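Local coordinates for protein cytochrome P450 (Picrophilus torridus, PDB 2RFB) that binds a heme b group and probably acts as a monooxygenase, inserting one atom of molecular oxygen into an organic substrate, at residues 11-16 and 255-260; 112-117 and 147-151; 120-124 and 140-144; 229-234 and 332-336. All coordinates share one frame; numbering follows the deposited sequence.

Contact 1. Residues 11-16 and 255-260; sequences GAWHVY and DQVIVY
Trp13 to Val15 pair with Gln256 to Tyr260 as parallel beta strands, 12-15 being the middle strand of a three-strand mixed sheet, between 7-9 and 256-259. The axes of the two short strand segments approach to 4.5 Å at 24°, and the hydrogen bonds step as a parallel pair requires: Trp13 N to Gln256 O, Ile258 N to Trp13 O, Val15 N to Ile258 O and Tyr260 N to Val15 O, all 2.8-2.9 Å. Val257 bonds the backbone of Arg238, a heme-binding residue, so this edge strand runs beside the heme site. Trp13, Val15, Val257 and Val259 share one face, where Val15 CB meets Val259 CG2 at 4.0 Å and both valines touch helix 18-26. On the other face Ala12 CB rests on Ile258 CG1 (3.6 Å). At the far end His14 CG, anti to the carbonyl carbon (chi1 -51°), brings the imidazole beside Tyr260, whose OH hydrogen-bonds His14 ND1 at the ring edge (2.6 Å); Tyr16 CE2 lies 3.8 Å above the centre of the Tyr260 ring, the rings inclined at 31°. A phenylalanine for Tyr260 would probably leave His14 ND1 without this partner and the imidazole freer to turn. Trp13 NE1 gives Asp255 OD1 only a weak bond of 3.3 Å, and that oxygen also takes Lys252 N-H. With His14 NE2 bonded to Tyr9 O, both imidazole nitrogens are engaged, which fixes the ring's rotation.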
loop_
_atom_site.group_PDB
_atom_site.type_symbol
_atom_site.label_atom_id
_atom_site.label_comp_id
_atom_site.label_asym_id
_atom_site.label_seq_id
_atom_site.Cartn_x
_atom_site.Cartn_y
_atom_site.Cartn_z
ATOM N N GLY A 11 -21.416 13.815 -6.526
ATOM C CA GLY A 11 -20.684 14.777 -5.680
ATOM C C GLY A 11 -19.151 14.948 -5.823
ATOM O O GLY A 11 -18.551 15.690 -5.030
ATOM N N ALA A 12 -18.515 14.304 -6.815
ATOM C CA ALA A 12 -17.083 14.474 -7.043
ATOM C C ALA A 12 -16.707 14.537 -8.534
ATOM O O ALA A 12 -17.459 14.101 -9.395
ATOM C CB ALA A 12 -16.280 13.334 -6.357
ATOM N N TRP A 13 -15.526 15.077 -8.814
ATOM C CA TRP A 13 -14.985 15.099 -10.149
ATOM C C TRP A 13 -14.330 13.779 -10.206
ATOM O O TRP A 13 -13.803 13.356 -9.209
ATOM C CB TRP A 13 -13.954 16.214 -10.344
ATOM C CG TRP A 13 -14.575 17.579 -10.503
ATOM C CD1 TRP A 13 -14.729 18.530 -9.532
ATOM C CD2 TRP A 13 -15.111 18.158 -11.717
ATOM N NE1 TRP A 13 -15.364 19.651 -10.051
ATOM C CE2 TRP A 13 -15.601 19.453 -11.387
ATOM C CE3 TRP A 13 -15.233 17.705 -13.037
ATOM C CZ2 TRP A 13 -16.194 20.290 -12.325
ATOM C CZ3 TRP A 13 -15.840 18.535 -13.973
ATOM C CH2 TRP A 13 -16.294 19.822 -13.621
ATOM N N HIS A 14 -14.394 13.107 -11.354
ATOM C CA HIS A 14 -13.548 11.921 -11.578
ATOM C C HIS A 14 -12.484 12.193 -12.628
ATOM O O HIS A 14 -12.788 12.770 -13.695
ATOM C CB HIS A 14 -14.417 10.722 -11.925
ATOM C CG HIS A 14 -15.525 10.523 -10.947
ATOM N ND1 HIS A 14 -15.558 9.457 -10.067
ATOM C CD2 HIS A 14 -16.599 11.298 -10.655
ATOM C CE1 HIS A 14 -16.634 9.569 -9.306
ATOM N NE2 HIS A 14 -17.280 10.677 -9.641
ATOM N N VAL A 15 -11.249 11.828 -12.291
ATOM C CA VAL A 15 -10.060 12.191 -13.086
ATOM C C VAL A 15 -9.329 10.956 -13.480
ATOM O O VAL A 15 -8.919 10.149 -12.621
ATOM C CB VAL A 15 -9.137 13.129 -12.294
ATOM C CG1 VAL A 15 -7.852 13.464 -13.062
ATOM C CG2 VAL A 15 -9.909 14.437 -11.971
ATOM N N TYR A 16 -9.179 10.784 -14.783
ATOM C CA TYR A 16 -8.767 9.502 -15.359
ATOM C C TYR A 16 -7.463 9.514 -16.130
ATOM O O TYR A 16 -6.758 8.525 -16.116
ATOM C CB TYR A 16 -9.828 9.034 -16.353
ATOM C CG TYR A 16 -11.163 8.783 -15.760
ATOM C CD1 TYR A 16 -12.202 9.684 -15.970
ATOM C CD2 TYR A 16 -11.408 7.627 -14.992
ATOM C CE1 TYR A 16 -13.443 9.446 -15.438
ATOM C CE2 TYR A 16 -12.663 7.383 -14.444
ATOM C CZ TYR A 16 -13.664 8.309 -14.666
ATOM O OH TYR A 16 -14.933 8.106 -14.158
ATOM N N ASP A 255 -14.815 21.233 -3.891
ATOM C CA ASP A 255 -15.183 20.107 -4.723
ATOM C C ASP A 255 -14.287 18.939 -4.412
ATOM O O ASP A 255 -13.072 19.082 -4.340
ATOM C CB ASP A 255 -15.084 20.466 -6.216
ATOM C CG ASP A 255 -16.294 21.229 -6.725
ATOM O OD1 ASP A 255 -16.197 21.902 -7.784
ATOM O OD2 ASP A 255 -17.358 21.146 -6.085
ATOM N N GLN A 256 -14.894 17.783 -4.203
ATOM C CA GLN A 256 -14.132 16.567 -4.075
ATOM C C GLN A 256 -13.612 16.142 -5.469
ATOM O O GLN A 256 -14.287 16.318 -6.496
ATOM C CB GLN A 256 -14.985 15.466 -3.471
ATOM C CG GLN A 256 -14.227 14.177 -3.320
ATOM C CD GLN A 256 -15.063 13.096 -2.668
ATOM O OE1 GLN A 256 -16.227 13.320 -2.321
ATOM N NE2 GLN A 256 -14.480 11.922 -2.502
ATOM N N VAL A 257 -12.411 15.594 -5.475
ATOM C CA VAL A 257 -11.715 15.235 -6.686
ATOM C C VAL A 257 -11.190 13.835 -6.545
ATOM O O VAL A 257 -10.314 13.572 -5.706
ATOM C CB VAL A 257 -10.543 16.164 -6.916
ATOM C CG1 VAL A 257 -9.770 15.705 -8.114
ATOM C CG2 VAL A 257 -11.055 17.568 -7.199
ATOM N N ILE A 258 -11.744 12.915 -7.322
ATOM C CA ILE A 258 -11.298 11.528 -7.236
ATOM C C ILE A 258 -10.423 11.187 -8.457
ATOM O O ILE A 258 -10.800 11.400 -9.600
ATOM C CB ILE A 258 -12.462 10.517 -7.169
ATOM C CG1 ILE A 258 -13.555 10.930 -6.161
ATOM C CG2 ILE A 258 -11.910 9.104 -6.894
ATOM C CD1 ILE A 258 -14.715 9.843 -5.962
ATOM N N VAL A 259 -9.305 10.569 -8.186
ATOM C CA VAL A 259 -8.230 10.401 -9.102
ATOM C C VAL A 259 -8.021 8.870 -9.265
ATOM O O VAL A 259 -7.912 8.130 -8.255
ATOM C CB VAL A 259 -7.071 11.160 -8.445
ATOM C CG1 VAL A 259 -5.892 10.352 -8.261
ATOM C CG2 VAL A 259 -6.831 12.527 -9.126
ATOM N N TYR A 260 -8.048 8.394 -10.524
ATOM C CA TYR A 260 -8.027 6.981 -10.821
ATOM C C TYR A 260 -6.689 6.505 -11.311
ATOM O O TYR A 260 -6.374 6.700 -12.452
ATOM C CB TYR A 260 -9.108 6.620 -11.816
ATOM C CG TYR A 260 -10.511 6.780 -11.255
ATOM C CD1 TYR A 260 -11.042 8.027 -11.036
ATOM C CD2 TYR A 260 -11.305 5.666 -10.958
ATOM C CE1 TYR A 260 -12.320 8.174 -10.529
ATOM C CE2 TYR A 260 -12.609 5.803 -10.431
ATOM C CZ TYR A 260 -13.095 7.043 -10.223
ATOM O OH TYR A 260 -14.369 7.223 -9.740
#

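Contact 2. Residues 112-117 and 147-151; sequences GIPDSD and RLLEI
Across from Ile113 and Asp117, the helical residues Ile151 and Arg147 run in the reverse order, with CA atoms 7.7 Å apart for Ile113 and Ile151 and 7.8 Å for Asp117 and Arg147, a spacing side chains must bridge. Gly112 opens the loop between helices 101-111 and 118-129, probably the E-F loop of the P450 fold, as the positive-phi C-prime residue of the Schellman motif ending helix 101-111. The polar link is a salt bridge through one oxygen: Arg147 NE donates to Asp117 OD2 at 2.7 Å, on its syn side but tilted out of the carboxylate plane, and Arg147 NH2 adds a weak bond of 3.2 Å to Asp117 OD2. Bends in the arginine chain (chi2 -55°, chi3 -49°) fold the guanidinium back to the carboxylate, whose plane is 40° from its own. Pro114 CD packs on Ile151 CD1 at 3.8 Å, and Ile151 CD1 lies 3.9 Å from Asp117 OD2. Alongside, Ile113 CD1 meets Leu148 CD2 at 4.1 Å; Ile113 and Ile151 both touch Ile160 of helix 159-164. Asp117 is buried, its charge probably stabilised by Arg147; one charge pair and a small apolar patch hold loop to helix.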
loop_
_atom_site.group_PDB
_atom_site.type_symbol
_atom_site.label_atom_id
_atom_site.label_comp_id
_atom_site.label_asym_id
_atom_site.label_seq_id
_atom_site.Cartn_x
_atom_site.Cartn_y
_atom_site.Cartn_z
ATOM N N GLY A 112 9.096 -2.736 15.724
ATOM C CA GLY A 112 9.710 -3.128 17.003
ATOM C C GLY A 112 8.771 -3.915 17.920
ATOM O O GLY A 112 8.974 -3.942 19.108
ATOM N N ILE A 113 7.725 -4.547 17.389
ATOM C CA ILE A 113 6.832 -5.300 18.248
ATOM C C ILE A 113 7.627 -6.491 18.774
ATOM O O ILE A 113 8.202 -7.241 17.986
ATOM C CB ILE A 113 5.563 -5.804 17.490
ATOM C CG1 ILE A 113 4.726 -4.644 16.929
ATOM C CG2 ILE A 113 4.736 -6.763 18.375
ATOM C CD1 ILE A 113 4.062 -3.752 18.003
ATOM N N PRO A 114 7.695 -6.658 20.107
ATOM C CA PRO A 114 8.344 -7.821 20.703
ATOM C C PRO A 114 7.830 -9.170 20.228
ATOM O O PRO A 114 6.651 -9.327 19.892
ATOM C CB PRO A 114 8.042 -7.641 22.181
ATOM C CG PRO A 114 8.045 -6.141 22.345
ATOM C CD PRO A 114 7.234 -5.721 21.145
ATOM N N ASP A 115 8.742 -10.136 20.192
ATOM C CA ASP A 115 8.428 -11.546 19.944
ATOM C C ASP A 115 7.189 -11.993 20.711
ATOM O O ASP A 115 6.226 -12.476 20.120
ATOM C CB ASP A 115 9.633 -12.426 20.345
ATOM C CG ASP A 115 10.677 -12.564 19.221
ATOM O OD1 ASP A 115 10.624 -11.789 18.215
ATOM O OD2 ASP A 115 11.549 -13.463 19.355
ATOM N N SER A 116 7.222 -11.831 22.036
ATOM C CA SER A 116 6.126 -12.285 22.908
ATOM C C SER A 116 4.755 -11.597 22.676
ATOM O O SER A 116 3.765 -11.962 23.317
ATOM C CB SER A 116 6.538 -12.162 24.376
ATOM O OG SER A 116 6.956 -10.844 24.689
ATOM N N ASP A 117 4.697 -10.621 21.773
ATOM C CA ASP A 117 3.473 -9.862 21.537
ATOM C C ASP A 117 2.964 -10.082 20.140
ATOM O O ASP A 117 1.935 -9.546 19.738
ATOM C CB ASP A 117 3.698 -8.374 21.800
ATOM C CG ASP A 117 3.662 -8.052 23.267
ATOM O OD1 ASP A 117 2.997 -8.829 24.022
ATOM O OD2 ASP A 117 4.301 -7.042 23.677
ATOM N N ARG A 147 -0.620 -3.139 25.587
ATOM C CA ARG A 147 0.771 -3.547 25.324
ATOM C C ARG A 147 1.568 -2.438 24.645
ATOM O O ARG A 147 2.719 -2.198 24.991
ATOM C CB ARG A 147 0.868 -4.824 24.474
ATOM C CG ARG A 147 0.797 -6.136 25.235
ATOM C CD ARG A 147 1.847 -6.287 26.368
ATOM N NE ARG A 147 3.210 -5.967 25.924
ATOM C CZ ARG A 147 4.211 -5.606 26.731
ATOM N NH1 ARG A 147 4.032 -5.522 28.062
ATOM N NH2 ARG A 147 5.405 -5.335 26.206
ATOM N N LEU A 148 0.944 -1.756 23.698
ATOM C CA LEU A 148 1.605 -0.665 22.986
ATOM C C LEU A 148 2.227 0.366 23.917
ATOM O O LEU A 148 3.341 0.837 23.679
ATOM C CB LEU A 148 0.645 0.027 22.014
ATOM C CG LEU A 148 0.460 -0.677 20.666
ATOM C CD1 LEU A 148 -0.480 0.116 19.774
ATOM C CD2 LEU A 148 1.809 -0.925 19.926
ATOM N N LEU A 149 1.497 0.710 24.969
ATOM C CA LEU A 149 1.936 1.711 25.898
ATOM C C LEU A 149 3.139 1.221 26.690
ATOM O O LEU A 149 4.045 1.986 26.986
ATOM C CB LEU A 149 0.782 2.119 26.823
ATOM C CG LEU A 149 -0.393 2.864 26.150
ATOM C CD1 LEU A 149 -1.456 3.234 27.172
ATOM C CD2 LEU A 149 0.040 4.113 25.374
ATOM N N GLU A 150 3.155 -0.062 27.024
ATOM C CA GLU A 150 4.323 -0.657 27.662
ATOM C C GLU A 150 5.541 -0.610 26.725
ATOM O O GLU A 150 6.627 -0.270 27.142
ATOM C CB GLU A 150 4.009 -2.080 28.145
ATOM C CG GLU A 150 3.755 -2.273 29.687
ATOM C CD GLU A 150 3.360 -0.997 30.475
ATOM O OE1 GLU A 150 2.445 -0.244 30.043
ATOM O OE2 GLU A 150 3.954 -0.770 31.569
ATOM N N ILE A 151 5.344 -0.892 25.449
ATOM C CA ILE A 151 6.456 -0.938 24.524
ATOM C C ILE A 151 7.058 0.441 24.344
ATOM O O ILE A 151 8.278 0.610 24.453
ATOM C CB ILE A 151 6.025 -1.486 23.184
ATOM C CG1 ILE A 151 5.575 -2.935 23.362
ATOM C CG2 ILE A 151 7.169 -1.372 22.194
ATOM C CD1 ILE A 151 4.511 -3.353 22.386
#

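Contact 3. Residues 120-124 and 140-144; sequences LFKLW and VNNRM
Met144 laid across the indole of Trp124 is the aromatic interaction that joins helices 118-129 and 136-153, whose short segments cross at -135° with axes 9.5 Å apart. Met144 CB sits 3.6 Å from the centroid of the five-membered ring of Trp124, 17° off its normal, a CH-pi contact; Met144 CG lies over the same ring system, 3.2 Å above its plane and displaced toward the rim. The sulfur stands obliquely to the ring, Met144 SD 5.3 Å from that centroid in a Met-aromatic contact. A turn at chi2 (51°) bends the thioether out of line and carries SD toward the preceding turn of the partner helix.
The apolar contacts begin there: Leu120 CD2 lies 3.8 Å from Met144 SD. One turn earlier on 136-153, Val140 divides its branches, CG1 packing 3.8 Å from Trp124 CA and CG2 meeting Leu123 CD2 at 3.5 Å.
By their order in the P450 fold the two helices probably correspond to F and G. On the side facing the long helix 175-206, Trp124 touches Met183 and Ile186, and Phe121 fits between Ile186 and helix 101-111, where it touches Val104, Ser108 and Leu111.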
loop_
_atom_site.group_PDB
_atom_site.type_symbol
_atom_site.label_atom_id
_atom_site.label_comp_id
_atom_site.label_asym_id
_atom_site.label_seq_id
_atom_site.Cartn_x
_atom_site.Cartn_y
_atom_site.Cartn_z
ATOM N N LEU A 120 -0.760 -11.447 19.451
ATOM C CA LEU A 120 -1.780 -10.442 19.660
ATOM C C LEU A 120 -1.681 -9.336 18.608
ATOM O O LEU A 120 -2.710 -8.875 18.080
ATOM C CB LEU A 120 -1.674 -9.863 21.059
ATOM C CG LEU A 120 -2.598 -8.692 21.364
ATOM C CD1 LEU A 120 -4.045 -9.178 21.426
ATOM C CD2 LEU A 120 -2.179 -8.006 22.664
ATOM N N PHE A 121 -0.451 -8.927 18.286
ATOM C CA PHE A 121 -0.265 -7.949 17.224
ATOM C C PHE A 121 -0.895 -8.400 15.901
ATOM O O PHE A 121 -1.506 -7.615 15.200
ATOM C CB PHE A 121 1.212 -7.567 17.050
ATOM C CG PHE A 121 1.456 -6.589 15.931
ATOM C CD1 PHE A 121 1.240 -5.237 16.124
ATOM C CD2 PHE A 121 1.910 -7.033 14.691
ATOM C CE1 PHE A 121 1.458 -4.302 15.101
ATOM C CE2 PHE A 121 2.146 -6.118 13.659
ATOM C CZ PHE A 121 1.919 -4.751 13.862
ATOM N N LYS A 122 -0.768 -9.673 15.586
ATOM C CA LYS A 122 -1.327 -10.172 14.338
ATOM C C LYS A 122 -2.869 -10.184 14.374
ATOM O O LYS A 122 -3.518 -9.848 13.380
ATOM C CB LYS A 122 -0.777 -11.569 14.024
ATOM C CG LYS A 122 0.718 -11.639 13.638
ATOM C CD LYS A 122 1.215 -13.058 14.025
ATOM C CE LYS A 122 2.483 -13.555 13.286
ATOM N NZ LYS A 122 2.634 -15.086 13.431
ATOM N N LEU A 123 -3.457 -10.537 15.507
ATOM C CA LEU A 123 -4.914 -10.472 15.650
ATOM C C LEU A 123 -5.387 -9.013 15.524
ATOM O O LEU A 123 -6.246 -8.690 14.709
ATOM C CB LEU A 123 -5.346 -11.101 16.972
ATOM C CG LEU A 123 -6.766 -11.655 17.117
ATOM C CD1 LEU A 123 -7.026 -12.858 16.218
ATOM C CD2 LEU A 123 -7.009 -12.045 18.579
ATOM N N TRP A 124 -4.774 -8.117 16.279
ATOM C CA TRP A 124 -5.098 -6.715 16.196
ATOM C C TRP A 124 -4.912 -6.205 14.787
ATOM O O TRP A 124 -5.808 -5.579 14.212
ATOM C CB TRP A 124 -4.213 -5.940 17.160
ATOM C CG TRP A 124 -4.495 -4.492 17.262
ATOM C CD1 TRP A 124 -5.595 -3.900 17.804
ATOM C CD2 TRP A 124 -3.636 -3.430 16.843
ATOM N NE1 TRP A 124 -5.478 -2.532 17.751
ATOM C CE2 TRP A 124 -4.277 -2.218 17.180
ATOM C CE3 TRP A 124 -2.376 -3.387 16.240
ATOM C CZ2 TRP A 124 -3.712 -0.983 16.921
ATOM C CZ3 TRP A 124 -1.820 -2.181 16.002
ATOM C CH2 TRP A 124 -2.486 -0.977 16.329
ATOM N N VAL A 140 -9.733 -6.957 21.849
ATOM C CA VAL A 140 -8.412 -7.139 21.300
ATOM C C VAL A 140 -7.698 -5.804 21.126
ATOM O O VAL A 140 -6.520 -5.677 21.454
ATOM C CB VAL A 140 -8.505 -7.962 20.011
ATOM C CG1 VAL A 140 -7.380 -7.665 19.057
ATOM C CG2 VAL A 140 -8.568 -9.448 20.384
ATOM N N ASN A 141 -8.423 -4.801 20.643
ATOM C CA ASN A 141 -7.904 -3.451 20.564
ATOM C C ASN A 141 -7.487 -2.938 21.950
ATOM O O ASN A 141 -6.526 -2.179 22.071
ATOM C CB ASN A 141 -8.959 -2.530 19.985
ATOM C CG ASN A 141 -8.411 -1.180 19.585
ATOM O OD1 ASN A 141 -8.831 -0.172 20.102
ATOM N ND2 ASN A 141 -7.494 -1.155 18.635
ATOM N N ASN A 142 -8.206 -3.322 22.992
ATOM C CA ASN A 142 -7.903 -2.741 24.273
ATOM C C ASN A 142 -6.658 -3.403 24.799
ATOM O O ASN A 142 -5.821 -2.760 25.426
ATOM C CB ASN A 142 -9.059 -2.900 25.259
ATOM C CG ASN A 142 -10.094 -1.818 25.121
ATOM O OD1 ASN A 142 -11.231 -1.984 25.539
ATOM N ND2 ASN A 142 -9.709 -0.697 24.568
ATOM N N ARG A 143 -6.552 -4.701 24.524
ATOM C CA ARG A 143 -5.401 -5.472 24.880
ATOM C C ARG A 143 -4.172 -4.998 24.122
ATOM O O ARG A 143 -3.138 -4.797 24.748
ATOM C CB ARG A 143 -5.650 -6.942 24.639
ATOM C CG ARG A 143 -5.324 -7.795 25.868
ATOM C CD ARG A 143 -5.771 -9.209 25.696
ATOM N NE ARG A 143 -5.289 -10.016 26.801
ATOM C CZ ARG A 143 -4.212 -10.798 26.768
ATOM N NH1 ARG A 143 -3.466 -10.904 25.673
ATOM N NH2 ARG A 143 -3.882 -11.476 27.858
ATOM N N MET A 144 -4.267 -4.782 22.812
ATOM C CA MET A 144 -3.093 -4.373 22.062
ATOM C C MET A 144 -2.576 -2.990 22.460
ATOM O O MET A 144 -1.375 -2.778 22.535
ATOM C CB MET A 144 -3.352 -4.398 20.559
ATOM C CG MET A 144 -2.054 -4.280 19.684
ATOM S SD MET A 144 -0.784 -5.493 20.185
ATOM C CE MET A 144 0.643 -4.425 20.289
#

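Contact 4. Residues 229-234 and 332-336; sequences YSPIQF and KMVLG
Gln233 packs against the facing 332-336 chain before its amide returns to its own loop, and the chain atoms from CB to NE2 each meet something. Gln233 CB lies 3.5 Å from Met333 O, and Gln233 CG is 3.9 Å from Lys332 O. A bend at chi2 (-72°) then brings Gln233 CD to 4.1 Å from Leu335 CB and turns the amide back: Gln233 NE2 donates to a lone pair of Ser230 O at 2.7 Å, in the plane of both groups, while packing 3.8 Å from Leu335 CD2. An alanine here would probably leave Ser230 O without this donor and open a gap beside Leu335. Backbone bonds flank the single bridge of Ile232 with Val334: Gln233 N to Met333 O, and Leu335 N to Pro231 O, both 2.8 Å. Beyond them Met333 CG stands 4.1 Å above the centre of the Phe234 ring, with its sulfur oblique to it in a Met-aromatic contact.
Pro231 and Ile232 touch the heme, and Ile232 also meets Thr192 of helix 175-206. The same helix fastens both loops, since Asn199 ND2 bonds Tyr229 O and Leu335 O, and Glu206 takes the Tyr229 hydroxyl where the chain leaves helix 218-228.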
loop_
_atom_site.group_PDB
_atom_site.type_symbol
_atom_site.label_atom_id
_atom_site.label_comp_id
_atom_site.label_asym_id
_atom_site.label_seq_id
_atom_site.Cartn_x
_atom_site.Cartn_y
_atom_site.Cartn_z
ATOM N N TYR A 229 -1.853 -4.077 -12.860
ATOM C CA TYR A 229 -2.915 -4.475 -11.911
ATOM C C TYR A 229 -2.697 -3.715 -10.565
ATOM O O TYR A 229 -2.233 -4.286 -9.557
ATOM C CB TYR A 229 -2.852 -5.980 -11.716
ATOM C CG TYR A 229 -3.389 -6.784 -12.875
ATOM C CD1 TYR A 229 -2.803 -7.984 -13.214
ATOM C CD2 TYR A 229 -4.509 -6.364 -13.627
ATOM C CE1 TYR A 229 -3.287 -8.780 -14.282
ATOM C CE2 TYR A 229 -5.009 -7.149 -14.700
ATOM C CZ TYR A 229 -4.381 -8.380 -15.003
ATOM O OH TYR A 229 -4.790 -9.230 -16.042
ATOM N N SER A 230 -2.990 -2.405 -10.583
ATOM C CA SER A 230 -2.634 -1.516 -9.487
ATOM C C SER A 230 -3.425 -1.893 -8.247
ATOM O O SER A 230 -4.642 -1.916 -8.274
ATOM C CB SER A 230 -2.915 -0.063 -9.853
ATOM O OG SER A 230 -2.236 0.284 -11.039
ATOM N N PRO A 231 -2.729 -2.204 -7.142
ATOM C CA PRO A 231 -3.467 -2.625 -5.920
ATOM C C PRO A 231 -4.520 -1.596 -5.496
ATOM O O PRO A 231 -5.671 -1.957 -5.103
ATOM C CB PRO A 231 -2.355 -2.804 -4.891
ATOM C CG PRO A 231 -1.175 -3.199 -5.738
ATOM C CD PRO A 231 -1.274 -2.278 -6.966
ATOM N N ILE A 232 -4.167 -0.337 -5.630
ATOM C CA ILE A 232 -5.109 0.756 -5.362
ATOM C C ILE A 232 -5.594 1.386 -6.660
ATOM O O ILE A 232 -4.793 1.925 -7.434
ATOM C CB ILE A 232 -4.467 1.839 -4.437
ATOM C CG1 ILE A 232 -4.121 1.148 -3.078
ATOM C CG2 ILE A 232 -5.437 3.060 -4.257
ATOM C CD1 ILE A 232 -3.636 2.104 -2.027
ATOM N N GLN A 233 -6.903 1.320 -6.889
ATOM C CA GLN A 233 -7.473 1.753 -8.158
ATOM C C GLN A 233 -7.792 3.221 -8.237
ATOM O O GLN A 233 -7.713 3.825 -9.328
ATOM C CB GLN A 233 -8.701 0.898 -8.500
ATOM C CG GLN A 233 -8.365 -0.571 -8.812
ATOM C CD GLN A 233 -7.665 -0.705 -10.162
ATOM O OE1 GLN A 233 -8.274 -0.455 -11.216
ATOM N NE2 GLN A 233 -6.382 -1.068 -10.136
ATOM N N PHE A 234 -8.211 3.803 -7.103
ATOM C CA PHE A 234 -8.448 5.250 -7.017
ATOM C C PHE A 234 -8.215 5.791 -5.618
ATOM O O PHE A 234 -8.176 5.035 -4.655
ATOM C CB PHE A 234 -9.815 5.643 -7.566
ATOM C CG PHE A 234 -10.999 5.107 -6.790
ATOM C CD1 PHE A 234 -11.557 5.833 -5.744
ATOM C CD2 PHE A 234 -11.592 3.883 -7.140
ATOM C CE1 PHE A 234 -12.709 5.369 -5.043
ATOM C CE2 PHE A 234 -12.704 3.429 -6.461
ATOM C CZ PHE A 234 -13.262 4.178 -5.375
ATOM N N LYS A 332 -14.377 -1.852 -5.274
ATOM C CA LYS A 332 -13.875 -1.241 -6.513
ATOM C C LYS A 332 -12.639 -0.356 -6.333
ATOM O O LYS A 332 -11.891 -0.094 -7.258
ATOM C CB LYS A 332 -14.980 -0.543 -7.284
ATOM C CG LYS A 332 -15.530 0.718 -6.613
ATOM C CD LYS A 332 -16.946 1.119 -7.187
ATOM C CE LYS A 332 -17.112 2.698 -7.242
ATOM N NZ LYS A 332 -16.174 3.456 -8.224
ATOM N N MET A 333 -12.390 0.052 -5.110
ATOM C CA MET A 333 -11.264 0.895 -4.819
ATOM C C MET A 333 -9.902 0.154 -4.878
ATOM O O MET A 333 -8.869 0.792 -4.995
ATOM C CB MET A 333 -11.459 1.528 -3.460
ATOM C CG MET A 333 -10.321 2.461 -3.077
ATOM S SD MET A 333 -10.782 3.451 -1.591
ATOM C CE MET A 333 -9.051 3.914 -1.140
ATOM N N VAL A 334 -9.898 -1.172 -4.804
ATOM C CA VAL A 334 -8.616 -1.915 -4.742
ATOM C C VAL A 334 -8.713 -3.070 -5.735
ATOM O O VAL A 334 -9.797 -3.336 -6.261
ATOM C CB VAL A 334 -8.309 -2.456 -3.321
ATOM C CG1 VAL A 334 -8.359 -1.337 -2.276
ATOM C CG2 VAL A 334 -9.269 -3.599 -2.958
ATOM N N LEU A 335 -7.613 -3.757 -5.994
ATOM C CA LEU A 335 -7.665 -4.853 -6.920
ATOM C C LEU A 335 -6.813 -6.023 -6.432
ATOM O O LEU A 335 -5.579 -5.906 -6.271
ATOM C CB LEU A 335 -7.230 -4.376 -8.311
ATOM C CG LEU A 335 -7.052 -5.444 -9.413
ATOM C CD1 LEU A 335 -8.362 -6.200 -9.709
ATOM C CD2 LEU A 335 -6.468 -4.863 -10.698
ATOM N N GLY A 336 -7.447 -7.165 -6.195
ATOM C CA GLY A 336 -6.742 -8.285 -5.625
ATOM C C GLY A 336 -7.679 -9.429 -5.395
ATOM O O GLY A 336 -8.903 -9.334 -5.673
#

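In the fold
The four contacts form two pairs at different ends of the molecule. Contacts 2 and 3, centres about 10 Å apart, share helix 136-153 and touch through Ile113 and Phe121; along the chain contact 3 lies within the span of contact 2. Contacts 1 and 4, centres about 16 Å apart, alternate in sequence and meet where Phe234 packs on Ile258 and Tyr260, joining the sheet of strands 7-9, 12-15 and 256-259 to the loop that lines the heme pocket. Contact 2 is about 40 Å from contact 1, centre to centre, across the middle of the chain. Helix 175-206 touches side chains of contacts 2, 3 and 4, and so links, through contact 4, to contact 1.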